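Local coordinates for 11R-lipoxygenase (PDB 3VF1), which probably adds molecular oxygen to polyunsaturated fatty acids, as a calcium-dependent lipoxygenase with a catalytic non-haem iron, at residues I83-L88 and K148-Q153; C228-R233 and E249-D254. One frame throughout, in Å; residues are numbered along the deposited sequence.

Interaction 1 of 2, residues I83-L88 and K148-Q153; sequences IAMITL and KTIAEQ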
loop_
_atom_site.group_PDB
_atom_site.type_symbol
_atom_site.label_atom_id
_atom_site.label_comp_id
_atom_site.label_asym_id
_atom_site.label_seq_id
_atom_site.Cartn_x
_atom_site.Cartn_y
_atom_site.Cartn_z
ATOM N N ILE A 83 26.820 -16.975 -22.228
ATOM C CA ILE A 83 27.023 -16.044 -21.127
ATOM C C ILE A 83 25.924 -16.227 -20.088
ATOM O O ILE A 83 24.742 -16.036 -20.378
ATOM C CB ILE A 83 27.022 -14.580 -21.604
ATOM C CG1 ILE A 83 27.872 -14.423 -22.868
ATOM C CG2 ILE A 83 27.545 -13.671 -20.498
ATOM C CD1 ILE A 83 27.804 -13.045 -23.483
ATOM N N ALA A 84 26.320 -16.604 -18.877
ATOM C CA ALA A 84 25.368 -16.846 -17.801
ATOM C C ALA A 84 25.150 -15.585 -16.972
ATOM O O ALA A 84 24.066 -15.370 -16.432
ATOM C CB ALA A 84 25.856 -17.979 -16.918
ATOM N N MET A 85 26.183 -14.754 -16.877
ATOM C CA MET A 85 26.107 -13.533 -16.090
ATOM C C MET A 85 27.198 -12.549 -16.497
ATOM O O MET A 85 28.146 -12.909 -17.193
ATOM C CB MET A 85 26.240 -13.859 -14.603
ATOM C CG MET A 85 27.608 -14.381 -14.205
ATOM S SD MET A 85 27.670 -14.947 -12.495
ATOM C CE MET A 85 26.619 -16.393 -12.584
ATOM N N ILE A 86 27.050 -11.304 -16.056
ATOM C CA ILE A 86 28.041 -10.269 -16.313
ATOM C C ILE A 86 28.374 -9.567 -15.007
ATOM O O ILE A 86 27.577 -9.576 -14.071
ATOM C CB ILE A 86 27.520 -9.221 -17.317
ATOM C CG1 ILE A 86 26.409 -8.379 -16.682
ATOM C CG2 ILE A 86 27.026 -9.903 -18.585
ATOM C CD1 ILE A 86 25.832 -7.319 -17.600
ATOM N N THR A 87 29.554 -8.961 -14.946
ATOM C CA THR A 87 29.960 -8.208 -13.768
ATOM C C THR A 87 30.313 -6.781 -14.165
ATOM O O THR A 87 31.026 -6.557 -15.141
ATOM C CB THR A 87 31.165 -8.858 -13.068
ATOM O OG1 THR A 87 30.887 -10.242 -12.817
ATOM C CG2 THR A 87 31.462 -8.156 -11.752
ATOM N N LEU A 88 29.807 -5.819 -13.401
ATOM C CA LEU A 88 30.008 -4.410 -13.707
ATOM C C LEU A 88 30.732 -3.717 -12.561
ATOM O O LEU A 88 30.421 -3.942 -11.392
ATOM C CB LEU A 88 28.662 -3.735 -13.969
ATOM C CG LEU A 88 27.926 -4.233 -15.215
ATOM C CD1 LEU A 88 26.464 -3.816 -15.182
ATOM C CD2 LEU A 88 28.603 -3.714 -16.475
ATOM N N LYS A 148 27.446 -24.765 -11.369
ATOM C CA LYS A 148 28.387 -24.353 -10.329
ATOM C C LYS A 148 28.584 -22.841 -10.266
ATOM O O LYS A 148 28.510 -22.247 -9.191
ATOM C CB LYS A 148 29.736 -25.047 -10.533
ATOM C CG LYS A 148 30.721 -24.823 -9.394
ATOM C CD LYS A 148 31.863 -25.827 -9.430
ATOM C CE LYS A 148 32.734 -25.721 -8.187
ATOM N NZ LYS A 148 33.737 -26.820 -8.104
ATOM N N THR A 149 28.841 -22.221 -11.413
ATOM C CA THR A 149 29.088 -20.782 -11.458
ATOM C C THR A 149 27.892 -19.995 -10.924
ATOM O O THR A 149 28.059 -19.016 -10.194
ATOM C CB THR A 149 29.437 -20.303 -12.886
ATOM O OG1 THR A 149 29.652 -18.886 -12.876
ATOM C CG2 THR A 149 28.323 -20.636 -13.868
ATOM N N ILE A 150 26.687 -20.430 -11.285
ATOM C CA ILE A 150 25.465 -19.806 -10.789
ATOM C C ILE A 150 25.324 -20.054 -9.292
ATOM O O ILE A 150 25.106 -19.126 -8.513
ATOM C CB ILE A 150 24.215 -20.379 -11.485
ATOM C CG1 ILE A 150 24.271 -20.132 -12.994
ATOM C CG2 ILE A 150 22.950 -19.767 -10.898
ATOM C CD1 ILE A 150 24.097 -18.687 -13.389
ATOM N N ALA A 151 25.457 -21.318 -8.902
ATOM C CA ALA A 151 25.244 -21.737 -7.522
ATOM C C ALA A 151 26.182 -21.029 -6.546
ATOM O O ALA A 151 25.804 -20.749 -5.408
ATOM C CB ALA A 151 25.409 -23.246 -7.409
ATOM N N GLU A 152 27.401 -20.746 -6.987
ATOM C CA GLU A 152 28.380 -20.088 -6.128
ATOM C C GLU A 152 28.120 -18.588 -6.047
ATOM O O GLU A 152 28.379 -17.962 -5.019
ATOM C CB GLU A 152 29.801 -20.347 -6.632
ATOM C CG GLU A 152 30.281 -21.774 -6.415
ATOM C CD GLU A 152 31.732 -21.972 -6.810
ATOM O OE1 GLU A 152 32.338 -21.026 -7.357
ATOM O OE2 GLU A 152 32.266 -23.076 -6.568
ATOM N N GLN A 153 27.605 -18.018 -7.130
ATOM C CA GLN A 153 27.338 -16.588 -7.183
ATOM C C GLN A 153 26.136 -16.209 -6.321
ATOM O O GLN A 153 26.218 -15.300 -5.494
ATOM C CB GLN A 153 27.103 -16.144 -8.628
ATOM C CG GLN A 153 26.855 -14.651 -8.778
ATOM C CD GLN A 153 27.951 -13.813 -8.148
ATOM O OE1 GLN A 153 27.683 -12.947 -7.317
ATOM N NE2 GLN A 153 29.194 -14.067 -8.543
#

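Interaction 2 of 2, residues C228-R233 and E249-D254; sequences CLEDFR and EYWRDD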
loop_
_atom_site.group_PDB
_atom_site.type_symbol
_atom_site.label_atom_id
_atom_site.label_comp_id
_atom_site.label_asym_id
_atom_site.label_seq_id
_atom_site.Cartn_x
_atom_site.Cartn_y
_atom_site.Cartn_z
ATOM N N CYS A 228 -19.571 28.204 8.651
ATOM C CA CYS A 228 -20.589 27.193 8.400
ATOM C C CYS A 228 -20.011 25.992 7.654
ATOM O O CYS A 228 -18.885 26.037 7.157
ATOM C CB CYS A 228 -21.758 27.792 7.616
ATOM S SG CYS A 228 -21.344 28.323 5.944
ATOM N N LEU A 229 -20.800 24.926 7.577
ATOM C CA LEU A 229 -20.358 23.662 7.000
ATOM C C LEU A 229 -19.976 23.795 5.530
ATOM O O LEU A 229 -19.097 23.081 5.043
ATOM C CB LEU A 229 -21.463 22.615 7.153
ATOM C CG LEU A 229 -21.779 22.220 8.598
ATOM C CD1 LEU A 229 -23.131 21.532 8.698
ATOM C CD2 LEU A 229 -20.684 21.321 9.149
ATOM N N GLU A 230 -20.634 24.708 4.824
ATOM C CA GLU A 230 -20.413 24.862 3.391
ATOM C C GLU A 230 -19.081 25.537 3.078
ATOM O O GLU A 230 -18.600 25.470 1.947
ATOM C CB GLU A 230 -21.557 25.657 2.760
ATOM C CG GLU A 230 -22.925 25.032 2.966
ATOM C CD GLU A 230 -22.969 23.578 2.540
ATOM O OE1 GLU A 230 -23.284 23.309 1.362
ATOM O OE2 GLU A 230 -22.685 22.700 3.385
ATOM N N ASP A 231 -18.484 26.182 4.077
ATOM C CA ASP A 231 -17.233 26.907 3.870
ATOM C C ASP A 231 -16.031 25.977 3.717
ATOM O O ASP A 231 -14.962 26.408 3.284
ATOM C CB ASP A 231 -16.987 27.893 5.013
ATOM C CG ASP A 231 -17.846 29.141 4.904
ATOM O OD1 ASP A 231 -18.344 29.432 3.796
ATOM O OD2 ASP A 231 -18.018 29.835 5.927
ATOM N N PHE A 232 -16.200 24.708 4.073
ATOM C CA PHE A 232 -15.135 23.731 3.885
ATOM C C PHE A 232 -14.795 23.566 2.404
ATOM O O PHE A 232 -13.705 23.113 2.057
ATOM C CB PHE A 232 -15.519 22.380 4.492
ATOM C CG PHE A 232 -15.286 22.295 5.975
ATOM C CD1 PHE A 232 -14.000 22.195 6.481
ATOM C CD2 PHE A 232 -16.350 22.308 6.862
ATOM C CE1 PHE A 232 -13.779 22.117 7.844
ATOM C CE2 PHE A 232 -16.134 22.227 8.226
ATOM C CZ PHE A 232 -14.847 22.133 8.717
ATOM N N ARG A 233 -15.730 23.943 1.536
ATOM C CA ARG A 233 -15.511 23.877 0.093
ATOM C C ARG A 233 -14.429 24.857 -0.360
ATOM O O ARG A 233 -13.942 24.773 -1.488
ATOM C CB ARG A 233 -16.817 24.162 -0.654
ATOM C CG ARG A 233 -17.898 23.116 -0.430
ATOM C CD ARG A 233 -19.289 23.684 -0.676
ATOM N NE ARG A 233 -19.671 23.670 -2.087
ATOM C CZ ARG A 233 -20.521 22.803 -2.641
ATOM N NH1 ARG A 233 -21.103 21.854 -1.916
ATOM N NH2 ARG A 233 -20.797 22.885 -3.934
ATOM N N GLU A 249 -21.642 17.359 -2.034
ATOM C CA GLU A 249 -23.008 17.481 -2.525
ATOM C C GLU A 249 -23.963 16.464 -1.898
ATOM O O GLU A 249 -25.180 16.600 -2.024
ATOM C CB GLU A 249 -23.017 17.308 -4.045
ATOM C CG GLU A 249 -21.987 18.161 -4.771
ATOM C CD GLU A 249 -21.707 17.670 -6.182
ATOM O OE1 GLU A 249 -21.688 16.436 -6.391
ATOM O OE2 GLU A 249 -21.508 18.517 -7.081
ATOM N N TYR A 250 -23.419 15.449 -1.229
ATOM C CA TYR A 250 -24.237 14.339 -0.741
ATOM C C TYR A 250 -24.047 14.000 0.742
ATOM O O TYR A 250 -24.834 13.239 1.304
ATOM C CB TYR A 250 -23.932 13.078 -1.555
ATOM C CG TYR A 250 -24.405 13.112 -2.993
ATOM C CD1 TYR A 250 -25.703 12.752 -3.324
ATOM C CD2 TYR A 250 -23.546 13.483 -4.018
ATOM C CE1 TYR A 250 -26.138 12.770 -4.635
ATOM C CE2 TYR A 250 -23.972 13.507 -5.334
ATOM C CZ TYR A 250 -25.270 13.150 -5.636
ATOM O OH TYR A 250 -25.701 13.166 -6.944
ATOM N N TRP A 251 -23.016 14.554 1.373
ATOM C CA TRP A 251 -22.574 14.074 2.684
ATOM C C TRP A 251 -23.680 14.014 3.746
ATOM O O TRP A 251 -23.612 13.197 4.664
ATOM C CB TRP A 251 -21.406 14.919 3.201
ATOM C CG TRP A 251 -21.811 16.258 3.725
ATOM C CD1 TRP A 251 -22.055 17.388 2.997
ATOM C CD2 TRP A 251 -22.011 16.614 5.096
ATOM N NE1 TRP A 251 -22.396 18.424 3.832
ATOM C CE2 TRP A 251 -22.377 17.974 5.127
ATOM C CE3 TRP A 251 -21.917 15.914 6.303
ATOM C CZ2 TRP A 251 -22.651 18.647 6.314
ATOM C CZ3 TRP A 251 -22.189 16.584 7.482
ATOM C CH2 TRP A 251 -22.550 17.936 7.479
ATOM N N ARG A 252 -24.691 14.869 3.630
ATOM C CA ARG A 252 -25.765 14.911 4.622
ATOM C C ARG A 252 -26.744 13.748 4.465
ATOM O O ARG A 252 -27.463 13.405 5.400
ATOM C CB ARG A 252 -26.535 16.231 4.525
ATOM C CG ARG A 252 -25.710 17.477 4.815
ATOM C CD ARG A 252 -26.428 18.722 4.315
ATOM N NE ARG A 252 -25.647 19.946 4.499
ATOM C CZ ARG A 252 -25.790 20.802 5.509
ATOM N NH1 ARG A 252 -26.691 20.593 6.463
ATOM N NH2 ARG A 252 -25.025 21.882 5.565
ATOM N N ASP A 253 -26.768 13.143 3.281
ATOM C CA ASP A 253 -27.734 12.095 2.969
ATOM C C ASP A 253 -27.396 10.783 3.680
ATOM O O ASP A 253 -26.279 10.277 3.568
ATOM C CB ASP A 253 -27.781 11.870 1.456
ATOM C CG ASP A 253 -28.996 11.075 1.016
ATOM O OD1 ASP A 253 -29.562 10.330 1.846
ATOM O OD2 ASP A 253 -29.385 11.192 -0.165
ATOM N N ASP A 254 -28.367 10.237 4.407
ATOM C CA ASP A 254 -28.177 8.973 5.118
ATOM C C ASP A 254 -27.765 7.841 4.181
ATOM O O ASP A 254 -27.024 6.941 4.576
ATOM C CB ASP A 254 -29.453 8.577 5.867
ATOM C CG ASP A 254 -29.601 9.296 7.198
ATOM O OD1 ASP A 254 -28.641 9.972 7.628
ATOM O OD2 ASP A 254 -30.675 9.174 7.823
#

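Interaction 1 of 2, residues I83-L88 and K148-Q153
The carbonyl oxygen Thr149 O takes the helical hydrogen bond from Gln153 N at 3.3 Å, and the methyl carbon Met85 CE comes up to it from the strand at 3.8 Å. This is the outer wall of the PLAT beta sandwich: strand 83-90 runs between strands 40-46 and 130-134, and the start of helix 148-164 lies across it, the axes of the two short segments coming within 9.3 Å at an angle of 40°. Ala84 and Met85 form a classic beta bulge, both facing Thr45, and both point toward the helix, while Ile83 and Ile86 turn inward onto Phe121 of the other sheet.

Met85 does most of the work. Its CG sits between the backbone N and the carbonyl carbon (chi1 67°), and a bend at chi3 (68°) turns CE to meet Ile150 CD1 at 3.5 Å; the two side chains slide past each other in opposite directions. Its sulphur, SD, lies 3.8 Å from Gln153 CG. An alanine in place of Met85 would probably open a gap between strand and helix, since Ile150 CD1 and Gln153 CG would lose the methyl and sulphur they rest against. The Gln153 side chain also touches Val132 and Tyr134 of strand 130-134. At the strand's bulged end the contact closes methyl to methyl, Ala84 CB lying 4.0 Å from Ile150 CD1.

Interaction 2 of 2, residues C228-R233 and E249-D254
Leu229 CD1 lies where Trp251 and Arg252 come together, 3.8 Å from Trp251 CZ2 and 3.7 Å from Arg252 NH2. It meets the indole at its edge, in the ring plane, with the two side chains crossing at about a right angle; its approach to the guanidinium is oblique. Beside it, Arg252 NH2 gives a weak hydrogen bond to Glu230 OE2, part of a salt bridge, long at 3.3 Å but nearly straight at 172°. The oxygen lies in the plane of the guanidinium, at its edge, although the carboxylate plane is turned 61° from it.

Trp251 and Arg252 also brace each other: Arg252 CG sits 3.4 Å above the indole, toward its rim, and Trp251 CZ2 lies over one face of the guanidinium. They are the two central residues of a type I turn closed by Asp253 N to Tyr250 O at 2.8 Å. Farther out, Asp253 is the N-cap of helix 254-263, its OD1 capping Val255 N, and Asp254 forms a salt bridge with Lys376. On the other segment, the 3-10 segment 229-233 carries Leu229 and Glu230; Leu229 N is bonded to His609, and its side chain packs on Ile612 and Met613. The leucine-indole contact is buried, whereas the long, weak salt bridge, its arginine exposed, is likely to add only modestly.

Overall arrangement
The two contacts sit on opposite sides of the chain's centre, about 51 Å apart at their nearest atoms, and share no helix or strand. Interaction 1 sets a strand of the PLAT sandwich against the start of helix 148-164; no hydrogen bond crosses it, and a methionine fills the interface. Interaction 2 lies within the lipoxygenase region and joins a 3-10 segment to a type I turn. Both are partly buried, but interaction 2 reaches an exposed arginine and adds an ion pair to its apolar contact. Each lies away from the iron site.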